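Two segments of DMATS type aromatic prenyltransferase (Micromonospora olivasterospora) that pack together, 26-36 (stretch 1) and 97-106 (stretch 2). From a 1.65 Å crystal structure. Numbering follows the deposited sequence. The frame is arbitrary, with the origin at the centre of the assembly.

Stretch 1 (26-36) VEPRNLLAGLL
Stretch 2, residues 97-106: GFLDAQARRA

A two-pronged salt bridge pins one end of this helix pair. Arg105 NH2 donates to Glu27 OE1 at 2.7 Å and Arg105 NH1 to Glu27 OE2 at 2.8 Å, so the carboxylate meets the guanidinium edge-on, near its plane. Reach makes this possible: Glu27 (t, p, chi3 -176°) leaves its backbone sideways and brings its end nearer, while the CA-to-CB bond of Arg105 (t, t, t, chi4 -113°) points toward the first helix, and its side chain runs nearly extended. Within the same helix as Arg105, Gln102 OE1 (side chain m, m, chi3 -39°) accepts a hydrogen bond from Arg105 NH2 at 3.0 Å.

Both stretches are helical, with i to i+4 backbone hydrogen bonds and phi/psi mostly near -63/-44. Their axes run at 145°, roughly antiparallel, and approach to 10.0 Å. The register sets Leu31 CA 8.6 Å from Gln102 CA and Leu35 CA 6.5 Å from Phe98 CA.

At the closer end, buried Phe98 (t, chi2 69°) points toward the first helix and lays one ring face over Leu35 N, which is 3.6 Å from Phe98 CE1. Gly34 makes room: an ideal CB there would lie 2.6 Å from Phe98 CE1, a clash. Leu35 (t, p) adds CB at 4.1 Å from Phe98 CE2. Leu31 (m, t) links the apolar and polar ends, its CD2 4.3 Å from Phe98 CZ and 4.1 Å from Arg105 NH2. The contact buries 295 Å².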

# COMPACT_ATOMS: atom_id res chain seq x y z
N VAL A 26 -10.19 0.86 -19.88
CA VAL A 26 -11.16 -0.26 -20.03
C VAL A 26 -10.80 -1.36 -19.03
O VAL A 26 -11.63 -1.67 -18.13
CB VAL A 26 -11.24 -0.78 -21.47
CG1 VAL A 26 -12.25 -1.91 -21.60
CG2 VAL A 26 -11.57 0.34 -22.44
N GLU A 27 -9.60 -1.88 -19.12
CA GLU A 27 -9.15 -3.02 -18.31
C GLU A 27 -9.08 -2.59 -16.83
O GLU A 27 -9.54 -3.31 -15.97
CB GLU A 27 -7.84 -3.57 -18.90
CG GLU A 27 -7.26 -4.73 -18.14
CD GLU A 27 -8.06 -6.02 -18.17
OE1 GLU A 27 -7.64 -6.97 -17.49
OE2 GLU A 27 -9.10 -6.07 -18.84
N PRO A 28 -8.52 -1.40 -16.48
CA PRO A 28 -8.54 -0.97 -15.08
C PRO A 28 -9.94 -0.92 -14.46
O PRO A 28 -10.11 -1.35 -13.31
CB PRO A 28 -7.91 0.43 -15.15
CG PRO A 28 -6.92 0.28 -16.29
CD PRO A 28 -7.73 -0.49 -17.33
N ARG A 29 -10.91 -0.42 -15.20
CA ARG A 29 -12.30 -0.30 -14.68
C ARG A 29 -12.92 -1.69 -14.55
O ARG A 29 -13.69 -1.90 -13.59
CB ARG A 29 -13.12 0.63 -15.55
CG ARG A 29 -12.62 2.06 -15.53
CD ARG A 29 -13.36 2.86 -16.57
NE ARG A 29 -14.74 3.04 -16.17
CZ ARG A 29 -15.67 3.65 -16.89
NH1 ARG A 29 -16.89 3.79 -16.41
NH2 ARG A 29 -15.37 4.11 -18.10
N ASN A 30 -12.60 -2.60 -15.46
CA ASN A 30 -13.04 -4.02 -15.40
C ASN A 30 -12.42 -4.68 -14.16
O ASN A 30 -13.12 -5.45 -13.49
CB ASN A 30 -12.69 -4.79 -16.67
CG ASN A 30 -13.62 -4.44 -17.82
OD1 ASN A 30 -14.73 -3.93 -17.60
ND2 ASN A 30 -13.19 -4.71 -19.05
N LEU A 31 -11.16 -4.38 -13.87
CA LEU A 31 -10.45 -5.03 -12.75
C LEU A 31 -10.98 -4.46 -11.43
O LEU A 31 -11.22 -5.26 -10.53
CB LEU A 31 -8.95 -4.88 -12.93
CG LEU A 31 -8.35 -5.68 -14.08
CD1 LEU A 31 -6.91 -5.31 -14.28
CD2 LEU A 31 -8.50 -7.16 -13.86
N LEU A 32 -11.25 -3.14 -11.34
CA LEU A 32 -11.82 -2.55 -10.11
C LEU A 32 -13.18 -3.20 -9.80
O LEU A 32 -13.42 -3.52 -8.60
CB LEU A 32 -11.93 -1.04 -10.24
CG LEU A 32 -12.69 -0.31 -9.12
CD1 LEU A 32 -11.97 -0.45 -7.76
CD2 LEU A 32 -12.86 1.16 -9.49
N ALA A 33 -14.07 -3.34 -10.79
CA ALA A 33 -15.38 -4.01 -10.61
C ALA A 33 -15.17 -5.42 -10.06
O ALA A 33 -15.90 -5.79 -9.14
CB ALA A 33 -16.16 -4.02 -11.93
N GLY A 34 -14.21 -6.18 -10.59
CA GLY A 34 -13.87 -7.53 -10.09
C GLY A 34 -13.42 -7.48 -8.65
O GLY A 34 -13.89 -8.28 -7.83
N LEU A 35 -12.51 -6.56 -8.33
CA LEU A 35 -11.92 -6.45 -6.98
C LEU A 35 -13.03 -6.11 -5.98
O LEU A 35 -13.06 -6.69 -4.88
CB LEU A 35 -10.83 -5.37 -7.00
CG LEU A 35 -10.13 -5.14 -5.68
CD1 LEU A 35 -9.58 -6.44 -5.12
CD2 LEU A 35 -9.04 -4.11 -5.82
N LEU A 36 -13.95 -5.23 -6.35
CA LEU A 36 -15.03 -4.80 -5.42
C LEU A 36 -15.97 -5.98 -5.10
O LEU A 36 -16.52 -6.02 -3.96
CB LEU A 36 -15.75 -3.62 -6.04
CG LEU A 36 -15.00 -2.29 -5.95
CD1 LEU A 36 -15.70 -1.22 -6.75
CD2 LEU A 36 -14.87 -1.86 -4.50
N GLY A 97 -9.91 -15.77 -4.98
CA GLY A 97 -10.77 -16.11 -6.12
C GLY A 97 -10.62 -15.12 -7.26
O GLY A 97 -10.38 -15.53 -8.38
N PHE A 98 -10.67 -13.83 -6.96
CA PHE A 98 -10.47 -12.76 -7.96
C PHE A 98 -9.08 -12.86 -8.59
O PHE A 98 -8.96 -12.81 -9.81
CB PHE A 98 -10.68 -11.38 -7.32
CG PHE A 98 -10.22 -10.25 -8.17
CD1 PHE A 98 -10.89 -9.93 -9.34
CD2 PHE A 98 -9.10 -9.51 -7.82
CE1 PHE A 98 -10.44 -8.90 -10.14
CE2 PHE A 98 -8.69 -8.46 -8.61
CZ PHE A 98 -9.35 -8.16 -9.77
N LEU A 99 -8.04 -12.91 -7.76
CA LEU A 99 -6.65 -12.95 -8.24
C LEU A 99 -6.42 -14.22 -9.08
O LEU A 99 -5.79 -14.10 -10.13
CB LEU A 99 -5.70 -12.88 -7.03
CG LEU A 99 -5.58 -11.50 -6.40
CD1 LEU A 99 -4.89 -11.57 -5.06
CD2 LEU A 99 -4.85 -10.56 -7.33
N ASP A 100 -6.90 -15.37 -8.61
CA ASP A 100 -6.66 -16.67 -9.31
C ASP A 100 -7.32 -16.62 -10.69
O ASP A 100 -6.69 -17.05 -11.66
CB ASP A 100 -7.13 -17.87 -8.47
CG ASP A 100 -6.24 -18.18 -7.29
OD1 ASP A 100 -5.15 -17.64 -7.22
OD2 ASP A 100 -6.65 -18.97 -6.45
N ALA A 101 -8.52 -16.07 -10.78
CA ALA A 101 -9.24 -15.89 -12.07
C ALA A 101 -8.41 -14.99 -12.99
O ALA A 101 -8.29 -15.30 -14.20
CB ALA A 101 -10.63 -15.32 -11.83
N GLN A 102 -7.84 -13.91 -12.45
CA GLN A 102 -7.05 -12.95 -13.25
C GLN A 102 -5.71 -13.59 -13.66
O GLN A 102 -5.28 -13.37 -14.80
CB GLN A 102 -6.90 -11.64 -12.48
CG GLN A 102 -8.21 -10.92 -12.32
CD GLN A 102 -8.94 -10.70 -13.62
OE1 GLN A 102 -8.36 -10.40 -14.65
NE2 GLN A 102 -10.24 -10.86 -13.57
N ALA A 103 -5.07 -14.37 -12.78
CA ALA A 103 -3.88 -15.17 -13.15
C ALA A 103 -4.23 -16.07 -14.35
O ALA A 103 -3.46 -16.11 -15.33
CB ALA A 103 -3.40 -15.96 -11.96
N ARG A 104 -5.36 -16.77 -14.29
CA ARG A 104 -5.75 -17.72 -15.36
C ARG A 104 -5.97 -16.94 -16.65
O ARG A 104 -5.49 -17.38 -17.69
CB ARG A 104 -6.98 -18.53 -14.94
CG ARG A 104 -6.69 -19.54 -13.85
CD ARG A 104 -7.88 -20.45 -13.63
NE ARG A 104 -8.93 -19.92 -12.79
CZ ARG A 104 -8.99 -20.00 -11.46
NH1 ARG A 104 -10.04 -19.52 -10.82
NH2 ARG A 104 -7.99 -20.54 -10.76
N ARG A 105 -6.65 -15.82 -16.56
CA ARG A 105 -7.03 -15.00 -17.74
C ARG A 105 -5.78 -14.48 -18.45
O ARG A 105 -5.72 -14.59 -19.70
CB ARG A 105 -7.95 -13.88 -17.27
CG ARG A 105 -8.47 -13.02 -18.40
CD ARG A 105 -9.55 -12.10 -17.93
NE ARG A 105 -9.62 -10.98 -18.85
CZ ARG A 105 -9.31 -9.71 -18.57
NH1 ARG A 105 -9.41 -8.80 -19.52
NH2 ARG A 105 -8.94 -9.34 -17.36
N ALA A 106 -4.80 -13.94 -17.70
CA ALA A 106 -3.59 -13.27 -18.25
C ALA A 106 -2.49 -14.30 -18.56
O ALA A 106 -1.45 -13.88 -19.06
CB ALA A 106 -3.10 -12.21 -17.28